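Local coordinates for putative sugar binding protein (Bacteroides vulgatus ATCC 8482, PDB 3KEZ) that probably binds sugars at the bacterial outer membrane as a calcium-carrying member of the SusD family of nutrient-binding proteins, at residues 429-432 with 433-437; 399-402 with 403-406; 154-157 with 158-161; 442-445 with 446-450. One frame throughout, in Å; residues are numbered along the deposited sequence.

In the fold
Along the chain the order is contact 3, contact 2, contact 1, contact 4, yet in space they form two pairs. Contacts 1 and 2 have centres 11 Å apart. Contact 2 ends helix 398-403 just before strand 409-410, which pairs antiparallel with strand 430-431 of contact 1; Trp433 and Asp432 pack on the helix end at Ile403 and Gly406. Contacts 3 and 4, with centres 14 Å apart, meet where Asn450 ND2 probably bonds to Pro161 O. This ties a loop in the range of the starch-binding-associated family to the end of helix 444-449, in the SusD range. About 33 Å separates the centre of contact 3 from those of contacts 1 and 2.

Contact 1 (429-432 with 433-437); sequences MEYD and WNFHK. With PO4 (phosphate ion), chain D; EDO (1,2-ethanediol), chain I.
Asp432 bonds to both Asn434 and Phe435 across this bend. Its carbonyl oxygen O accepts from Phe435 N at 3.0 Å, closing a type I beta turn from Asp432 to Phe435. The side chain adds a second loop of bonding: with CG between the backbone N and the carbonyl carbon (chi1 57°), the carboxylate turns forward along the chain, bringing OD1 to Asn434 N at 2.8 Å, which meets it on its anti side and somewhat out of the carboxylate plane. Asn434 ND2 adds a weak bond of 3.3 Å to the same OD1, while OD2 accepts from O1 of a 1,2-ethanediol molecule at 2.6 Å. Aspartate is short enough to reach the backbone two residues on.

The apolar part joins two aromatic residues. Tyr431 CB lies 3.5 Å from Phe435 CD2, and CE2 of that ring sits over one face of the tyrosine, with the planes 41° apart. Both rings offer broad apolar surfaces to each other and to Phe70, which meets each edge-to-face, while Tyr431 OH can still bond to Thr51 O.

A phosphate ion, probably from the crystallisation liquor, receives bonds at O4 from His436 N at 2.8 Å and, near the imidazole plane, from His436 ND1 at 2.6 Å. The bonds of Asp432 make an Asx turn within a type I beta turn, which leads the chain out of the two-stranded antiparallel sheet of 409-410 and 430-431.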
# COMPACT_ATOMS: atom_id res chain seq x y z
N MSE A 429 11.64 -20.54 0.17
CA MSE A 429 10.34 -20.99 0.64
C MSE A 429 9.98 -20.52 2.06
O MSE A 429 8.80 -20.37 2.38
CB MSE A 429 10.22 -22.50 0.49
CG MSE A 429 10.37 -23.00 -0.98
SE MSE A 429 8.82 -22.57 -2.02
CE MSE A 429 7.52 -23.75 -1.18
N GLU A 430 10.96 -20.23 2.90
CA GLU A 430 10.69 -19.77 4.25
C GLU A 430 11.70 -18.69 4.56
O GLU A 430 12.87 -18.89 4.30
CB GLU A 430 10.80 -20.91 5.29
CG GLU A 430 9.93 -22.15 4.98
CD GLU A 430 9.66 -23.08 6.20
OE1 GLU A 430 10.44 -23.07 7.18
OE2 GLU A 430 8.67 -23.84 6.15
N TYR A 431 11.26 -17.57 5.09
CA TYR A 431 12.18 -16.47 5.43
C TYR A 431 11.51 -15.46 6.40
O TYR A 431 10.28 -15.34 6.45
CB TYR A 431 12.68 -15.76 4.16
CG TYR A 431 11.58 -15.53 3.13
CD1 TYR A 431 11.31 -16.50 2.16
CD2 TYR A 431 10.81 -14.37 3.14
CE1 TYR A 431 10.27 -16.31 1.21
CE2 TYR A 431 9.78 -14.16 2.23
CZ TYR A 431 9.50 -15.16 1.26
OH TYR A 431 8.48 -14.97 0.32
N ASP A 432 12.34 -14.75 7.13
CA ASP A 432 11.92 -13.83 8.15
C ASP A 432 12.74 -12.56 8.00
O ASP A 432 13.40 -12.41 7.00
CB ASP A 432 12.09 -14.45 9.54
CG ASP A 432 13.51 -14.91 9.82
OD1 ASP A 432 14.52 -14.34 9.30
OD2 ASP A 432 13.63 -15.87 10.61
N TRP A 433 12.72 -11.67 8.99
CA TRP A 433 13.42 -10.39 8.89
C TRP A 433 14.95 -10.48 8.92
O TRP A 433 15.63 -9.45 8.83
CB TRP A 433 12.88 -9.38 9.91
CG TRP A 433 13.04 -9.75 11.39
CD1 TRP A 433 13.98 -10.56 11.96
CD2 TRP A 433 12.25 -9.24 12.46
NE1 TRP A 433 13.80 -10.62 13.33
CE2 TRP A 433 12.73 -9.82 13.65
CE3 TRP A 433 11.15 -8.38 12.52
CZ2 TRP A 433 12.17 -9.54 14.88
CZ3 TRP A 433 10.61 -8.09 13.74
CH2 TRP A 433 11.10 -8.66 14.90
N ASN A 434 15.49 -11.71 8.97
CA ASN A 434 16.91 -11.91 8.84
C ASN A 434 17.30 -12.18 7.40
O ASN A 434 18.47 -12.25 7.12
CB ASN A 434 17.41 -13.03 9.76
CG ASN A 434 17.20 -12.71 11.22
OD1 ASN A 434 17.75 -11.74 11.71
ND2 ASN A 434 16.36 -13.49 11.91
N PHE A 435 16.32 -12.37 6.51
CA PHE A 435 16.64 -12.70 5.11
C PHE A 435 17.00 -11.38 4.41
O PHE A 435 16.19 -10.46 4.38
CB PHE A 435 15.42 -13.35 4.48
CG PHE A 435 15.55 -13.68 3.02
CD1 PHE A 435 16.71 -14.23 2.50
CD2 PHE A 435 14.45 -13.49 2.19
CE1 PHE A 435 16.78 -14.56 1.15
CE2 PHE A 435 14.51 -13.83 0.85
CZ PHE A 435 15.66 -14.38 0.33
N HIS A 436 18.20 -11.31 3.85
CA HIS A 436 18.71 -10.03 3.37
C HIS A 436 18.00 -9.56 2.14
O HIS A 436 17.98 -8.37 1.86
CB HIS A 436 20.21 -10.08 3.15
CG HIS A 436 20.63 -10.78 1.88
ND1 HIS A 436 20.67 -12.15 1.78
CD2 HIS A 436 21.10 -10.29 0.71
CE1 HIS A 436 21.13 -12.49 0.58
NE2 HIS A 436 21.40 -11.38 -0.09
N LYS A 437 17.32 -10.48 1.45
CA LYS A 437 16.66 -10.13 0.20
C LYS A 437 15.21 -9.70 0.39
O LYS A 437 14.57 -9.38 -0.59
CB LYS A 437 16.77 -11.24 -0.84
CG LYS A 437 18.20 -11.61 -1.12
CD LYS A 437 18.43 -12.48 -2.37
CE LYS A 437 18.77 -11.60 -3.59
NZ LYS A 437 19.06 -12.39 -4.85
P PO4 D . 20.55 -14.40 4.88
O1 PO4 D . 21.82 -13.72 5.28
O2 PO4 D . 20.77 -15.74 4.24
O3 PO4 D . 19.70 -14.63 6.13
O4 PO4 D . 19.88 -13.49 3.89
C1 EDO I . 16.68 -16.77 11.98
O1 EDO I . 16.19 -16.49 10.67
C2 EDO I . 16.43 -18.24 12.26
O2 EDO I . 17.30 -19.01 11.44

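Contact 2 (399-402 with 403-406)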
# COMPACT_ATOMS: atom_id res chain seq x y z
N MSE A 399 3.51 -9.58 2.57
CA MSE A 399 4.86 -9.89 3.04
C MSE A 399 5.17 -8.99 4.22
O MSE A 399 5.64 -9.45 5.26
CB MSE A 399 5.90 -9.74 1.94
CG MSE A 399 7.32 -9.97 2.41
SE MSE A 399 8.16 -8.35 3.11
CE MSE A 399 8.23 -7.28 1.51
N TYR A 400 4.87 -7.71 4.09
CA TYR A 400 5.20 -6.76 5.13
C TYR A 400 4.52 -7.11 6.46
O TYR A 400 5.13 -6.95 7.54
CB TYR A 400 4.71 -5.37 4.74
CG TYR A 400 5.37 -4.72 3.56
CD1 TYR A 400 6.75 -4.51 3.54
CD2 TYR A 400 4.61 -4.20 2.50
CE1 TYR A 400 7.35 -3.81 2.47
CE2 TYR A 400 5.20 -3.50 1.43
CZ TYR A 400 6.59 -3.32 1.43
OH TYR A 400 7.20 -2.64 0.41
N ASP A 401 3.26 -7.56 6.38
CA ASP A 401 2.48 -7.88 7.57
C ASP A 401 2.98 -9.08 8.34
O ASP A 401 2.88 -9.14 9.56
CB ASP A 401 1.00 -8.08 7.22
CG ASP A 401 0.32 -6.80 6.77
OD1 ASP A 401 0.74 -5.70 7.23
OD2 ASP A 401 -0.63 -6.89 5.93
N VAL A 402 3.49 -10.07 7.63
CA VAL A 402 4.15 -11.17 8.29
C VAL A 402 5.49 -10.69 8.91
O VAL A 402 5.75 -10.85 10.14
CB VAL A 402 4.41 -12.31 7.29
CG1 VAL A 402 5.13 -13.47 7.99
CG2 VAL A 402 3.08 -12.80 6.71
N ILE A 403 6.31 -10.07 8.07
CA ILE A 403 7.70 -9.78 8.40
C ILE A 403 7.76 -8.76 9.56
O ILE A 403 8.59 -8.90 10.46
CB ILE A 403 8.49 -9.29 7.17
CG1 ILE A 403 8.72 -10.42 6.16
CG2 ILE A 403 9.84 -8.66 7.61
CD1 ILE A 403 9.57 -11.66 6.67
N ARG A 404 6.86 -7.78 9.56
CA ARG A 404 6.90 -6.69 10.53
C ARG A 404 6.62 -7.16 11.94
O ARG A 404 6.97 -6.50 12.93
CB ARG A 404 5.90 -5.59 10.15
CG ARG A 404 4.41 -5.89 10.37
CD ARG A 404 3.59 -4.73 9.81
NE ARG A 404 2.17 -5.05 9.62
CZ ARG A 404 1.25 -5.10 10.58
NH1 ARG A 404 1.57 -4.99 11.86
NH2 ARG A 404 0.00 -5.42 10.26
N ASN A 405 5.92 -8.29 12.01
CA ASN A 405 5.56 -8.90 13.27
C ASN A 405 6.53 -9.96 13.75
O ASN A 405 6.23 -10.71 14.69
CB ASN A 405 4.12 -9.44 13.16
CG ASN A 405 3.11 -8.34 13.18
OD1 ASN A 405 3.05 -7.57 14.13
ND2 ASN A 405 2.30 -8.25 12.13
N GLY A 406 7.71 -10.03 13.13
CA GLY A 406 8.68 -11.06 13.48
C GLY A 406 8.22 -12.48 13.19
O GLY A 406 8.68 -13.45 13.82
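Arg404 reaches back along the helix to Asp401, three residues earlier, and takes one carboxylate oxygen with two nitrogens. Its CG lies between the backbone N and the carbonyl carbon (chi1 74°), and the chain then runs extended as far as NE, which carries the guanidinium alongside the aspartate. NE bonds to Asp401 OD1 at 2.9 Å and NH2 to the same OD1 at 3.1 Å. OD1 lies in the guanidinium plane, yet the carboxylate stands 90° to it; NE comes in on the anti side and NH2 from above the carboxylate plane. Both charges have further mates in this buried place: Asp401 OD2 pairs with Arg388, and Arg404 NH1 with Glu346.

Here helix 398-403 ends in a Schellman motif. Gly406, with its positive phi, is the C-prime residue, and its N bonds to Ile403 O at 3.0 Å while Met407 N reaches Val402 O. Glycine adopts that backbone shape with little strain. As the helix unwinds, Asn405 N turns to Val402 O at 3.2 Å, and Asp401 O is taken instead by Asn405 ND2 at 2.8 Å, in the carbonyl plane. That same ND2 sits over one face of the Arg404 guanidinium.

On another side, selenomethionine Met399 has CG anti to its backbone N (chi1 176°) and bends at its next two torsions; this lays SE 3.7 Å from Ile403 CG1, the two side chains crossing at a slant, with Pro137 and Trp433 packed against the isoleucine.

Contact 3 (154-157 with 158-161)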
# COMPACT_ATOMS: atom_id res chain seq x y z
N LEU A 154 15.31 20.89 -1.54
CA LEU A 154 15.41 20.60 -2.95
C LEU A 154 16.84 20.15 -3.28
O LEU A 154 17.84 20.78 -2.87
CB LEU A 154 15.00 21.81 -3.80
CG LEU A 154 13.60 22.39 -3.57
CD1 LEU A 154 13.33 23.55 -4.56
CD2 LEU A 154 12.46 21.26 -3.59
N SER A 155 16.93 19.09 -4.04
CA SER A 155 18.21 18.54 -4.47
C SER A 155 18.94 19.41 -5.50
O SER A 155 18.32 20.10 -6.29
CB SER A 155 17.94 17.16 -5.07
OG SER A 155 17.52 16.28 -4.04
N THR A 156 20.25 19.38 -5.46
CA THR A 156 21.12 19.98 -6.48
C THR A 156 22.10 18.92 -6.90
O THR A 156 22.13 17.84 -6.29
CB THR A 156 21.97 21.12 -5.92
OG1 THR A 156 22.96 20.57 -5.03
CG2 THR A 156 21.09 22.19 -5.22
N ILE A 157 22.95 19.24 -7.87
CA ILE A 157 24.03 18.32 -8.28
C ILE A 157 25.02 17.94 -7.16
O ILE A 157 25.76 16.94 -7.30
CB ILE A 157 24.80 18.83 -9.53
CG1 ILE A 157 25.66 20.07 -9.20
CG2 ILE A 157 23.84 19.10 -10.65
CD1 ILE A 157 26.57 20.50 -10.32
N ASP A 158 25.05 18.72 -6.08
CA ASP A 158 25.96 18.53 -4.97
C ASP A 158 25.37 17.67 -3.83
O ASP A 158 26.06 17.42 -2.84
CB ASP A 158 26.29 19.91 -4.40
CG ASP A 158 27.43 19.90 -3.37
OD1 ASP A 158 28.37 19.06 -3.50
OD2 ASP A 158 27.38 20.79 -2.46
N SER A 159 24.10 17.27 -3.94
CA SER A 159 23.41 16.56 -2.85
C SER A 159 23.86 15.11 -2.77
O SER A 159 23.55 14.33 -3.66
CB SER A 159 21.90 16.57 -3.07
OG SER A 159 21.40 17.88 -2.99
N LYS A 160 24.54 14.75 -1.68
CA LYS A 160 25.06 13.40 -1.53
C LYS A 160 24.80 12.85 -0.12
O LYS A 160 25.73 12.55 0.63
CB LYS A 160 26.55 13.40 -1.87
CG LYS A 160 26.82 12.93 -3.29
CD LYS A 160 27.15 14.03 -4.23
CE LYS A 160 27.26 13.49 -5.65
NZ LYS A 160 27.61 14.59 -6.54
N PRO A 161 23.50 12.72 0.23
CA PRO A 161 23.14 12.34 1.58
C PRO A 161 23.40 10.87 1.88
O PRO A 161 23.35 10.01 0.98
CB PRO A 161 21.64 12.68 1.64
CG PRO A 161 21.16 12.50 0.27
CD PRO A 161 22.33 12.76 -0.66
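Thr156 and Ser159 exchange two bonds that fix this tight bend. Thr156 N donates to Ser159 OG at 3.1 Å along an almost straight line of 174°, and Ser159 N returns a bond to Thr156 O, also at 3.1 Å. The second closes a type I beta turn from Thr156 to Ser159, in the loop between helices 138-141 and 166-183. An ST turn lies within it: Thr156 OG1, placed between the backbone N and the carbonyl carbon by chi1 of 69°, accepts from Asp158 N at 3.0 Å. Threonine suits the first position because its hydroxyl is one bond from CB and meets the N-H two residues on; serine suits the last because its equally short hydroxyl reaches back to the chain entering the turn. Were Ser159 replaced by an alanine, Thr156 N would probably lose its acceptor, and the chain leading into the turn would be held to its exit mainly by the backbone bond.

Farther out, Lys160 bends at chi2 and swings its ammonium back to the corner of the turn, where NZ bonds to Ile157 O at 3.1 Å in the carbonyl plane. The long aliphatic chain of lysine lets the ammonium reach a carbonyl three residues back.

Packing is slight, as expected at an exposed loop. The side chains of Thr156 and Asp158 run side by side, OG1 lying 3.5 Å from Asp158 CB. Leu154 rests on helix 80-96, and Ser155 CA approaches Ser159 OG to 3.6 Å.

Contact 4 (442-445 with 446-450). With EDO (1,2-ethanediol), chain H.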
# COMPACT_ATOMS: atom_id res chain seq x y z
N ILE A 442 20.16 -1.25 -2.82
CA ILE A 442 20.22 0.17 -3.23
C ILE A 442 20.54 0.16 -4.73
O ILE A 442 21.40 -0.61 -5.15
CB ILE A 442 21.23 1.00 -2.42
CG1 ILE A 442 20.90 0.98 -0.92
CG2 ILE A 442 21.23 2.45 -2.89
CD1 ILE A 442 19.48 1.52 -0.54
N PRO A 443 19.82 0.97 -5.55
CA PRO A 443 20.10 0.84 -6.98
C PRO A 443 21.50 1.30 -7.35
O PRO A 443 22.00 2.29 -6.80
CB PRO A 443 19.07 1.76 -7.64
CG PRO A 443 18.07 2.10 -6.58
CD PRO A 443 18.51 1.59 -5.29
N LYS A 444 22.09 0.60 -8.30
CA LYS A 444 23.47 0.89 -8.75
C LYS A 444 23.68 2.35 -9.10
O LYS A 444 24.75 2.92 -8.81
CB LYS A 444 23.86 0.00 -9.95
CG LYS A 444 25.36 0.06 -10.32
CD LYS A 444 25.74 -1.05 -11.30
CE LYS A 444 27.26 -1.13 -11.48
NZ LYS A 444 27.84 0.24 -11.68
N LYS A 445 22.68 2.95 -9.73
CA LYS A 445 22.84 4.33 -10.20
C LYS A 445 23.06 5.25 -9.01
O LYS A 445 23.88 6.17 -9.07
CB LYS A 445 21.65 4.78 -11.06
CG LYS A 445 20.45 5.32 -10.31
CD LYS A 445 19.17 5.34 -11.17
CE LYS A 445 19.25 6.30 -12.33
NZ LYS A 445 18.09 6.12 -13.26
N GLU A 446 22.39 4.94 -7.90
CA GLU A 446 22.56 5.70 -6.66
C GLU A 446 23.90 5.42 -6.04
O GLU A 446 24.58 6.36 -5.64
CB GLU A 446 21.44 5.40 -5.65
CG GLU A 446 21.56 6.19 -4.36
CD GLU A 446 21.29 7.68 -4.53
OE1 GLU A 446 20.64 8.03 -5.54
OE2 GLU A 446 21.72 8.47 -3.66
N MSE A 447 24.30 4.14 -5.99
CA MSE A 447 25.61 3.76 -5.45
C MSE A 447 26.74 4.41 -6.24
O MSE A 447 27.74 4.86 -5.67
CB MSE A 447 25.81 2.24 -5.44
CG MSE A 447 24.86 1.48 -4.52
SE MSE A 447 25.07 1.81 -2.63
CE MSE A 447 26.99 1.44 -2.48
N ASP A 448 26.56 4.50 -7.56
CA ASP A 448 27.59 5.06 -8.44
C ASP A 448 27.68 6.58 -8.27
O ASP A 448 28.78 7.14 -8.29
CB ASP A 448 27.31 4.74 -9.92
CG ASP A 448 27.57 3.26 -10.32
OD1 ASP A 448 28.18 2.49 -9.55
OD2 ASP A 448 27.14 2.87 -11.44
N ALA A 449 26.54 7.25 -8.08
CA ALA A 449 26.48 8.71 -8.01
C ALA A 449 26.70 9.31 -6.62
O ALA A 449 26.99 10.49 -6.50
CB ALA A 449 25.17 9.19 -8.55
N ASN A 450 26.54 8.51 -5.56
CA ASN A 450 26.56 9.00 -4.17
C ASN A 450 27.54 8.17 -3.36
O ASN A 450 27.24 7.03 -3.03
CB ASN A 450 25.15 8.89 -3.56
CG ASN A 450 25.03 9.55 -2.19
OD1 ASN A 450 26.01 9.90 -1.58
ND2 ASN A 450 23.80 9.72 -1.71
C1 EDO H . 18.65 10.48 -2.37
O1 EDO H . 19.98 10.71 -2.83
C2 EDO H . 17.74 11.17 -3.36
O2 EDO H . 17.81 10.48 -4.61
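The carboxylate of Asp448 faces the ammonium of Lys444, four residues earlier, in a salt bridge along the short helix 444-449. Lys444 NZ meets Asp448 OD2 at 2.7 Å on its syn lone pair, which lies on the side of the other oxygen; hence NZ also bonds weakly to OD1, at 3.1 Å. The lysine runs extended until chi4 (-46°), whose bend turns NZ in toward the carboxylate oxygens. A second carboxylate, that of Glu446, meets the flat amide of Asn450: ND2 comes nearly along the C-O axis of OE2 at 3.1 Å, with OE2 only 3° from the amide plane. A 1,2-ethanediol molecule, probably from the crystallisation liquor, donates through O1 to OE2 as well, and Trp82 makes a weak bond to OE1. The amide also bonds through ND2 to Pro161 O and through OD1 to Asn452 N; with a leucine in place of Glu446, ND2 would be left with Pro161 O but without this second acceptor, and the amide would probably be less firmly fixed.

Pro443 occupies the N-cap, where its missing N-H costs the helix nothing. Its O accepts from Met447 N at 3.1 Å and, weakly, from Glu446 N. Trp82 and Phe134 pack on the proline.

Ile442, ahead of the cap, supplies the apolar part: its CG2 lies 4.0 Å from Glu446 CG. Selenomethionine Met447, bent at two torsions, crosses the isoleucine at about a right angle, with SE 3.9 Å from Ile442 CG2.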